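Local coordinates for ferredoxin CarAc (PDB 7BUH), which carries electrons from the reductase CarAd to the terminal oxygenase CarAa in carbazole 1,9a-dioxygenase, using a Rieske-type [2Fe-2S] cluster, at residues Ala41-Thr47 / Val86-Phe91; Val32-Gly36 / Leu58-Ile63; Trp5-Ala11 / Lys96-Val102. One frame throughout, in Å; residues are numbered along the deposited sequence.

Interaction 1 of 3, residues Ala41-Thr47 / Val86-Phe91. With FES (Fe2/s2 (inorganic) cluster), chain B.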
loop_
_atom_site.group_PDB
_atom_site.type_symbol
_atom_site.label_atom_id
_atom_site.label_comp_id
_atom_site.label_asym_id
_atom_site.label_seq_id
_atom_site.Cartn_x
_atom_site.Cartn_y
_atom_site.Cartn_z
ATOM N N ALA A 41 -3.039 -3.099 1.158
ATOM C CA ALA A 41 -2.241 -1.874 1.307
ATOM C C ALA A 41 -0.770 -2.229 1.433
ATOM O O ALA A 41 -0.439 -3.234 2.082
ATOM C CB ALA A 41 -2.705 -1.082 2.503
ATOM N N THR A 42 0.071 -1.397 0.859
ATOM C CA THR A 42 1.532 -1.465 1.049
ATOM C C THR A 42 2.057 -0.057 1.311
ATOM O O THR A 42 1.301 0.891 1.174
ATOM C CB THR A 42 2.199 -2.049 -0.208
ATOM O OG1 THR A 42 2.027 -1.179 -1.335
ATOM C CG2 THR A 42 1.691 -3.421 -0.589
ATOM N N GLU A 43 3.354 0.069 1.570
ATOM C CA GLU A 43 4.079 1.321 1.336
ATOM C C GLU A 43 3.771 1.778 -0.098
ATOM O O GLU A 43 3.677 0.930 -1.021
ATOM C CB GLU A 43 5.587 1.132 1.514
ATOM C CG GLU A 43 5.980 0.919 2.949
ATOM C CD GLU A 43 7.276 0.142 3.187
ATOM O OE1 GLU A 43 7.983 -0.315 2.201
ATOM O OE2 GLU A 43 7.575 -0.028 4.401
ATOM N N ASP A 44 3.602 3.073 -0.301
ATOM C CA ASP A 44 3.383 3.648 -1.654
ATOM C C ASP A 44 4.707 3.729 -2.430
ATOM O O ASP A 44 4.677 3.728 -3.699
ATOM C CB ASP A 44 2.798 5.052 -1.540
ATOM C CG ASP A 44 2.514 5.697 -2.888
ATOM O OD1 ASP A 44 1.683 5.129 -3.628
ATOM O OD2 ASP A 44 3.113 6.765 -3.162
ATOM N N THR A 45 5.824 3.886 -1.729
ATOM C CA THR A 45 7.120 4.218 -2.372
ATOM C C THR A 45 7.753 2.931 -2.881
ATOM O O THR A 45 8.016 2.064 -2.088
ATOM C CB THR A 45 8.026 4.998 -1.426
ATOM O OG1 THR A 45 7.274 6.117 -0.926
ATOM C CG2 THR A 45 9.285 5.455 -2.131
ATOM N N CYS A 46 7.978 2.840 -4.187
ATOM C CA CYS A 46 8.718 1.727 -4.804
ATOM C C CYS A 46 10.093 1.631 -4.134
ATOM O O CYS A 46 10.818 2.662 -4.064
ATOM C CB CYS A 46 8.873 1.936 -6.301
ATOM S SG CYS A 46 9.592 0.479 -7.079
ATOM N N THR A 47 10.455 0.434 -3.690
ATOM C CA THR A 47 11.739 0.221 -2.973
ATOM C C THR A 47 12.926 0.394 -3.913
ATOM O O THR A 47 14.034 0.634 -3.413
ATOM C CB THR A 47 11.775 -1.130 -2.269
ATOM O OG1 THR A 47 11.584 -2.131 -3.265
ATOM C CG2 THR A 47 10.760 -1.181 -1.156
ATOM N N VAL A 86 13.611 -5.569 -3.188
ATOM C CA VAL A 86 13.318 -5.323 -1.758
ATOM C C VAL A 86 11.807 -5.331 -1.546
ATOM O O VAL A 86 11.115 -4.514 -2.147
ATOM C CB VAL A 86 13.930 -4.009 -1.257
ATOM C CG1 VAL A 86 13.528 -3.777 0.188
ATOM C CG2 VAL A 86 15.439 -3.982 -1.437
ATOM N N PRO A 87 11.254 -6.244 -0.717
ATOM C CA PRO A 87 9.809 -6.277 -0.465
ATOM C C PRO A 87 9.265 -4.996 0.200
ATOM O O PRO A 87 9.995 -4.289 0.906
ATOM C CB PRO A 87 9.600 -7.462 0.495
ATOM C CG PRO A 87 10.874 -8.273 0.385
ATOM C CD PRO A 87 11.959 -7.268 0.073
ATOM N N LEU A 88 8.015 -4.685 -0.128
ATOM C CA LEU A 88 7.217 -3.608 0.497
ATOM C C LEU A 88 6.723 -4.090 1.855
ATOM O O LEU A 88 6.333 -5.261 1.976
ATOM C CB LEU A 88 6.018 -3.232 -0.380
ATOM C CG LEU A 88 6.322 -2.715 -1.771
ATOM C CD1 LEU A 88 5.074 -2.751 -2.654
ATOM C CD2 LEU A 88 6.932 -1.318 -1.709
ATOM N N GLY A 89 6.630 -3.145 2.779
ATOM C CA GLY A 89 5.825 -3.262 3.989
ATOM C C GLY A 89 4.384 -3.500 3.604
ATOM O O GLY A 89 3.893 -2.840 2.671
ATOM N N VAL A 90 3.715 -4.391 4.307
ATOM C CA VAL A 90 2.264 -4.630 4.080
ATOM C C VAL A 90 1.484 -4.080 5.274
ATOM O O VAL A 90 1.975 -4.171 6.447
ATOM C CB VAL A 90 1.957 -6.108 3.800
ATOM C CG1 VAL A 90 2.669 -6.581 2.530
ATOM C CG2 VAL A 90 2.272 -7.002 4.976
ATOM N N PHE A 91 0.314 -3.522 5.001
ATOM C CA PHE A 91 -0.577 -2.943 6.046
ATOM C C PHE A 91 -1.950 -3.589 5.920
ATOM O O PHE A 91 -2.474 -3.638 4.818
ATOM C CB PHE A 91 -0.656 -1.419 5.934
ATOM C CG PHE A 91 0.675 -0.745 6.135
ATOM C CD1 PHE A 91 1.695 -0.876 5.202
ATOM C CD2 PHE A 91 0.954 -0.061 7.311
ATOM C CE1 PHE A 91 2.935 -0.294 5.408
ATOM C CE2 PHE A 91 2.198 0.514 7.520
ATOM C CZ PHE A 91 3.185 0.408 6.564
HETATM FE FE1 FES B . 12.318 1.411 -10.308
HETATM FE FE2 FES B . 9.887 1.279 -9.207
HETATM S S1 FES B . 11.264 3.017 -9.132
HETATM S S2 FES B . 10.840 -0.198 -10.577
HETATM O O HOH W 1 -3.154 -5.526 3.140
HETATM O O HOH W 2 10.295 -2.036 2.432
HETATM O O HOH W 3 13.652 -3.101 -4.805
#

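Interaction 2 of 3, residues Val32-Gly36 / Leu58-Ile63. With NA (sodium ion), chain C; EDO (1,2-ethanediol), chain D.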
loop_
_atom_site.group_PDB
_atom_site.type_symbol
_atom_site.label_atom_id
_atom_site.label_comp_id
_atom_site.label_asym_id
_atom_site.label_seq_id
_atom_site.Cartn_x
_atom_site.Cartn_y
_atom_site.Cartn_z
ATOM N N VAL A 32 -3.352 2.081 -1.125
ATOM C CA VAL A 32 -4.475 1.146 -0.878
ATOM C C VAL A 32 -5.026 0.699 -2.232
ATOM O O VAL A 32 -5.329 1.570 -3.087
ATOM C CB VAL A 32 -5.560 1.811 -0.022
ATOM C CG1 VAL A 32 -6.733 0.895 0.181
ATOM C CG2 VAL A 32 -4.973 2.235 1.304
ATOM N N TYR A 33 -5.134 -0.605 -2.438
ATOM C CA TYR A 33 -5.501 -1.198 -3.747
ATOM C C TYR A 33 -6.832 -1.913 -3.597
ATOM O O TYR A 33 -6.998 -2.588 -2.583
ATOM C CB TYR A 33 -4.464 -2.230 -4.194
ATOM C CG TYR A 33 -3.032 -1.810 -4.062
ATOM C CD1 TYR A 33 -2.309 -2.020 -2.904
ATOM C CD2 TYR A 33 -2.372 -1.241 -5.128
ATOM C CE1 TYR A 33 -0.976 -1.665 -2.785
ATOM C CE2 TYR A 33 -1.039 -0.883 -5.029
ATOM C CZ TYR A 33 -0.337 -1.082 -3.858
ATOM O OH TYR A 33 0.989 -0.748 -3.821
ATOM N N ARG A 34 -7.754 -1.710 -4.545
ATOM C CA ARG A 34 -8.974 -2.532 -4.646
ATOM C C ARG A 34 -8.716 -3.523 -5.780
ATOM O O ARG A 34 -8.582 -3.085 -6.942
ATOM C CB ARG A 34 -10.232 -1.711 -4.911
ATOM C CG ARG A 34 -11.463 -2.605 -4.916
ATOM C CD ARG A 34 -12.775 -1.880 -5.145
ATOM N NE ARG A 34 -13.874 -2.826 -5.141
ATOM C CZ ARG A 34 -15.114 -2.576 -4.712
ATOM N NH1 ARG A 34 -15.419 -1.417 -4.155
ATOM N NH2 ARG A 34 -16.025 -3.542 -4.749
ATOM N N VAL A 35 -8.583 -4.793 -5.430
ATOM C CA VAL A 35 -8.395 -5.889 -6.406
ATOM C C VAL A 35 -9.712 -6.650 -6.412
ATOM O O VAL A 35 -9.996 -7.321 -5.395
ATOM C CB VAL A 35 -7.174 -6.750 -6.052
ATOM C CG1 VAL A 35 -7.008 -7.903 -7.016
ATOM C CG2 VAL A 35 -5.923 -5.866 -6.007
ATOM N N GLY A 36 -10.507 -6.447 -7.469
ATOM C CA GLY A 36 -11.893 -6.968 -7.535
ATOM C C GLY A 36 -12.674 -6.453 -6.347
ATOM O O GLY A 36 -12.814 -5.219 -6.265
ATOM N N LEU A 58 -2.467 -1.650 -11.876
ATOM C CA LEU A 58 -2.710 -3.023 -11.373
ATOM C C LEU A 58 -2.928 -3.991 -12.534
ATOM O O LEU A 58 -3.633 -3.668 -13.499
ATOM C CB LEU A 58 -3.926 -3.025 -10.450
ATOM C CG LEU A 58 -3.668 -2.516 -9.045
ATOM C CD1 LEU A 58 -4.977 -2.176 -8.352
ATOM C CD2 LEU A 58 -2.859 -3.543 -8.241
ATOM N N ASP A 59 -2.367 -5.178 -12.401
ATOM C CA ASP A 59 -2.589 -6.316 -13.306
ATOM C C ASP A 59 -2.974 -7.468 -12.381
ATOM O O ASP A 59 -2.063 -8.075 -11.791
ATOM C CB ASP A 59 -1.348 -6.562 -14.150
ATOM C CG ASP A 59 -1.532 -7.585 -15.256
ATOM O OD1 ASP A 59 -2.438 -8.440 -15.149
ATOM O OD2 ASP A 59 -0.737 -7.498 -16.236
ATOM N N GLY A 60 -4.275 -7.636 -12.148
ATOM C CA GLY A 60 -4.794 -8.491 -11.062
ATOM C C GLY A 60 -4.264 -8.049 -9.708
ATOM O O GLY A 60 -4.530 -6.900 -9.323
ATOM N N ASP A 61 -3.560 -8.928 -8.986
ATOM C CA ASP A 61 -3.041 -8.610 -7.630
ATOM C C ASP A 61 -1.597 -8.104 -7.732
ATOM O O ASP A 61 -0.949 -8.065 -6.724
ATOM C CB ASP A 61 -3.160 -9.809 -6.686
ATOM C CG ASP A 61 -2.789 -11.121 -7.347
ATOM O OD1 ASP A 61 -1.909 -11.070 -8.257
ATOM O OD2 ASP A 61 -3.438 -12.179 -7.005
ATOM N N VAL A 62 -1.123 -7.738 -8.917
ATOM C CA VAL A 62 0.239 -7.163 -9.071
ATOM C C VAL A 62 0.179 -5.665 -9.390
ATOM O O VAL A 62 -0.503 -5.284 -10.339
ATOM C CB VAL A 62 1.051 -7.924 -10.118
ATOM C CG1 VAL A 62 2.379 -7.245 -10.347
ATOM C CG2 VAL A 62 1.230 -9.366 -9.687
ATOM N N ILE A 63 0.912 -4.863 -8.607
ATOM C CA ILE A 63 1.102 -3.422 -8.915
ATOM C C ILE A 63 2.368 -3.286 -9.763
ATOM O O ILE A 63 3.449 -3.706 -9.310
ATOM C CB ILE A 63 1.152 -2.543 -7.650
ATOM C CG1 ILE A 63 1.263 -1.073 -8.045
ATOM C CG2 ILE A 63 2.267 -2.946 -6.695
ATOM C CD1 ILE A 63 0.145 -0.600 -8.949
HETATM NA NA NA C . 0.799 -6.029 -17.257
HETATM C C1 EDO D . -6.712 -6.113 -13.143
HETATM O O1 EDO D . -6.141 -6.983 -14.105
HETATM C C2 EDO D . -6.459 -4.687 -13.422
HETATM O O2 EDO D . -6.886 -3.836 -12.399
HETATM O O HOH W 4 -0.977 -4.115 -17.300
HETATM O O HOH W 5 1.865 -4.140 -18.161
#

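Interaction 3 of 3, residues Trp5-Ala11 / Lys96-Val102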
loop_
_atom_site.group_PDB
_atom_site.type_symbol
_atom_site.label_atom_id
_atom_site.label_comp_id
_atom_site.label_asym_id
_atom_site.label_seq_id
_atom_site.Cartn_x
_atom_site.Cartn_y
_atom_site.Cartn_z
ATOM N N TRP A 5 -5.902 3.266 12.954
ATOM C CA TRP A 5 -6.601 3.022 11.667
ATOM C C TRP A 5 -6.770 4.356 10.973
ATOM O O TRP A 5 -7.120 5.339 11.662
ATOM C CB TRP A 5 -7.929 2.325 11.934
ATOM C CG TRP A 5 -7.721 0.933 12.424
ATOM C CD1 TRP A 5 -7.654 0.457 13.703
ATOM C CD2 TRP A 5 -7.531 -0.198 11.561
ATOM N NE1 TRP A 5 -7.397 -0.896 13.691
ATOM C CE2 TRP A 5 -7.315 -1.322 12.387
ATOM C CE3 TRP A 5 -7.471 -0.336 10.171
ATOM C CZ2 TRP A 5 -7.127 -2.593 11.855
ATOM C CZ3 TRP A 5 -7.265 -1.593 9.646
ATOM C CH2 TRP A 5 -7.098 -2.701 10.476
ATOM N N LEU A 6 -6.466 4.412 9.678
ATOM C CA LEU A 6 -6.565 5.647 8.884
ATOM C C LEU A 6 -7.751 5.538 7.930
ATOM O O LEU A 6 -7.788 4.586 7.133
ATOM C CB LEU A 6 -5.265 5.842 8.106
ATOM C CG LEU A 6 -3.992 5.872 8.929
ATOM C CD1 LEU A 6 -2.834 6.191 8.022
ATOM C CD2 LEU A 6 -4.073 6.875 10.092
ATOM N N LYS A 7 -8.690 6.465 8.009
ATOM C CA LYS A 7 -9.878 6.435 7.147
ATOM C C LYS A 7 -9.430 6.891 5.761
ATOM O O LYS A 7 -8.792 7.970 5.628
ATOM C CB LYS A 7 -11.028 7.253 7.720
ATOM C CG LYS A 7 -12.235 7.353 6.789
ATOM C CD LYS A 7 -13.374 8.159 7.390
ATOM C CE LYS A 7 -13.990 7.456 8.576
ATOM N NZ LYS A 7 -15.042 8.263 9.248
ATOM N N VAL A 8 -9.743 6.092 4.748
ATOM C CA VAL A 8 -9.335 6.374 3.345
ATOM C C VAL A 8 -10.510 6.985 2.598
ATOM O O VAL A 8 -10.398 8.152 2.120
ATOM C CB VAL A 8 -8.813 5.085 2.695
ATOM C CG1 VAL A 8 -8.319 5.297 1.278
ATOM C CG2 VAL A 8 -7.720 4.514 3.562
ATOM N N CYS A 9 -11.590 6.236 2.430
ATOM C CA CYS A 9 -12.737 6.660 1.596
ATOM C C CYS A 9 -13.840 5.630 1.746
ATOM O O CYS A 9 -13.585 4.613 2.339
ATOM C CB CYS A 9 -12.366 6.739 0.123
ATOM S SG CYS A 9 -11.656 5.204 -0.531
ATOM N N ALA A 10 -15.006 5.894 1.184
ATOM C CA ALA A 10 -16.060 4.884 1.031
ATOM C C ALA A 10 -15.557 3.770 0.113
ATOM O O ALA A 10 -14.935 4.088 -0.916
ATOM C CB ALA A 10 -17.302 5.526 0.468
ATOM N N ALA A 11 -15.855 2.520 0.443
ATOM C CA ALA A 11 -15.540 1.352 -0.415
ATOM C C ALA A 11 -16.103 1.577 -1.811
ATOM O O ALA A 11 -15.385 1.299 -2.792
ATOM C CB ALA A 11 -16.043 0.061 0.201
ATOM N N LYS A 96 -15.069 -0.816 7.360
ATOM C CA LYS A 96 -15.883 -0.630 8.584
ATOM C C LYS A 96 -17.031 0.321 8.235
ATOM O O LYS A 96 -16.777 1.477 7.796
ATOM C CB LYS A 96 -15.015 -0.103 9.732
ATOM C CG LYS A 96 -13.705 -0.815 10.057
ATOM C CD LYS A 96 -12.773 0.083 10.913
ATOM C CE LYS A 96 -11.276 -0.217 10.920
ATOM N NZ LYS A 96 -10.867 -1.246 11.896
ATOM N N GLU A 97 -18.276 -0.156 8.349
ATOM C CA GLU A 97 -19.495 0.610 7.976
ATOM C C GLU A 97 -19.324 1.159 6.549
ATOM O O GLU A 97 -19.685 2.325 6.337
ATOM C CB GLU A 97 -19.733 1.819 8.892
ATOM C CG GLU A 97 -19.745 1.527 10.380
ATOM C CD GLU A 97 -21.027 0.871 10.889
ATOM O OE1 GLU A 97 -21.949 0.635 10.103
ATOM O OE2 GLU A 97 -21.063 0.537 12.052
ATOM N N GLY A 98 -18.786 0.364 5.618
ATOM C CA GLY A 98 -18.698 0.722 4.183
ATOM C C GLY A 98 -17.584 1.719 3.881
ATOM O O GLY A 98 -17.492 2.245 2.717
ATOM N N GLU A 99 -16.723 1.946 4.864
ATOM C CA GLU A 99 -15.573 2.851 4.709
ATOM C C GLU A 99 -14.284 2.052 4.833
ATOM O O GLU A 99 -14.175 1.238 5.748
ATOM C CB GLU A 99 -15.713 3.980 5.726
ATOM C CG GLU A 99 -16.774 4.975 5.260
ATOM C CD GLU A 99 -16.439 6.440 5.465
ATOM O OE1 GLU A 99 -16.853 6.978 6.506
ATOM O OE2 GLU A 99 -15.803 7.039 4.561
ATOM N N VAL A 100 -13.330 2.371 3.964
ATOM C CA VAL A 100 -12.010 1.678 3.910
ATOM C C VAL A 100 -11.070 2.338 4.927
ATOM O O VAL A 100 -10.920 3.590 4.905
ATOM C CB VAL A 100 -11.419 1.767 2.493
ATOM C CG1 VAL A 100 -10.050 1.110 2.474
ATOM C CG2 VAL A 100 -12.381 1.137 1.487
ATOM N N TYR A 101 -10.492 1.530 5.790
ATOM C CA TYR A 101 -9.454 1.953 6.749
ATOM C C TYR A 101 -8.200 1.137 6.529
ATOM O O TYR A 101 -8.268 -0.103 6.410
ATOM C CB TYR A 101 -9.923 1.749 8.189
ATOM C CG TYR A 101 -11.061 2.639 8.587
ATOM C CD1 TYR A 101 -12.352 2.345 8.175
ATOM C CD2 TYR A 101 -10.880 3.718 9.433
ATOM C CE1 TYR A 101 -13.427 3.145 8.531
ATOM C CE2 TYR A 101 -11.948 4.533 9.805
ATOM C CZ TYR A 101 -13.237 4.230 9.363
ATOM O OH TYR A 101 -14.337 4.971 9.723
ATOM N N VAL A 102 -7.064 1.821 6.572
ATOM C CA VAL A 102 -5.756 1.130 6.548
ATOM C C VAL A 102 -5.078 1.279 7.908
ATOM O O VAL A 102 -5.097 2.358 8.477
ATOM C CB VAL A 102 -4.901 1.587 5.344
ATOM C CG1 VAL A 102 -4.568 3.070 5.335
ATOM C CG2 VAL A 102 -3.634 0.770 5.276
#

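Interaction 1 of 3, residues Ala41-Thr47 / Val86-Phe91
V86 meets the end of 41-47 that lies beside the cluster: T47 OG1 donates to V86 O at 2.7 Å, and water 3 joins T47 OG1 to V86 N, so one hydroxyl serves both backbone polar groups of V86. P87 turns its ring away; its carbonyl is tied through water 2 to E43 OE1. L88, buried, fills the space under the bend of 41-47, with CD1 3.7 Å from T42 OG1 and CD2 3.6 Å from T45 O. G89 N donates to E43 OE1 (3.2 Å), while E43 N donates to G89 O (3.2 Å). Glycine suits this place, because a CB here would collide with E43 OE2. V90 pairs with T42 in a non-hydrogen-bonded antiparallel pair. F91 N then donates to A41 O at 3.0 Å; F91 CB and A41 CB lie 4.0 Å apart, while the ring extends along T42 and E43. C46 takes little part, its SG pointing instead to FE2 of the cluster at 2.3 Å, an iron it shares with C65. Strand pairing thus gives way to side-chain and water-mediated bonds toward the cluster, fastening an irregular ligand-bearing segment of the Rieske domain to its neighbour.

Interaction 2 of 3, residues Val32-Gly36 / Leu58-Ile63
This is an apolar contact between two sheets, where the end of strand 27-35 in the larger sheet faces the tip of the hairpin 57-59/62-64 in the smaller one. The segments make no mutual polar bond and touch through alternate side chains: Y33 and V35 point toward 58-63, whereas R34 points away, its NE bonded to G36 O (2.8 Å) and its NH2 paired with D37. The Y33 ring spans the gap, with CE2 3.8 Å from I63 CB and CD2 3.9 Å from L58 CD2; its hydroxyl is hydrogen-bonded to T42. V35 is compact enough to sit against the turn, CG1 lying 3.5 Å from G60 O. In a Rieske domain the smaller sheet belongs to the cluster-binding subdomain, and the side chain of I63, two residues before ligand C65, lies about 9 Å from the cluster. The hairpin closes in a type II' turn from D59 to V62, held by D59 N to V62 O (2.8 Å) and V62 N to D59 O (3.0 Å). G60 takes the positive phi that such a turn demands and that glycine readily adopts. Outside, D59 OD2 binds a sodium ion at 2.4 Å, together with E64 and two waters.

Interaction 3 of 3, residues Trp5-Ala11 / Lys96-Val102
Strands 5-10 and 99-102 run antiparallel, their axes approaching to 4.4 Å at 140°, a marked twist. L6 and V102 form a hydrogen-bonded pair, with L6 N to V102 O at 2.7 Å and V102 N to L6 O at 2.9 Å. V8 N next donates to V100 O (2.8 Å), but V100 N answers to C9 O (2.8 Å), so two residues, V8 and C9, stand opposite one. This is a classic beta bulge, and V8 has the helical-like psi of -64° expected at its first position. A11 N to G98 O (2.8 Å) closes the far end. Beta-branched V100 and V102, suited to extended strands, point into the protein with L6: L6 CB lies 4.0 Å from V102 CG1, and V8 CG2 3.9 Å from V102 CG1. On the opposite face are K7 and Y101, where long amphipathic side chains tolerate solvent; K7 NZ makes a salt bridge to E99 OE1 at 3.5 Å. The W5 indole offers its face to K96 NZ, 3.6 Å from the centroid of the five-membered ring, a cation-pi contact; that amine also pairs with E94. The type I' turn K96-E99 places E97 and G98 at positive phi and joins 90-96 to 99-103 in a tight two-residue hairpin. The N-terminal strand therefore pairs with the last strand as an edge of the antiparallel Rieske sheet.

Interactions 1 and 3 both rely on main-chain pairing within the larger sheet, at strands 38-43 with 90-96 and 5-10 with 99-103; interaction 2 instead joins that sheet to the smaller one by apolar side chains. Interaction 3 is a surface contact remote from the cluster, with charged and aromatic groups on its outer face, whereas 1 and 2 are partly buried and approach the cluster, 1 through its ligand C46. A probable hydrogen bond between T42 OG1 and Y33 OH (2.7 Å) links 1 with 2. The sheet interior joins all three: V102 CG2 packs on A41 CB (3.5 Å), and V32 CG1 on V100 CG1 (4.0 Å).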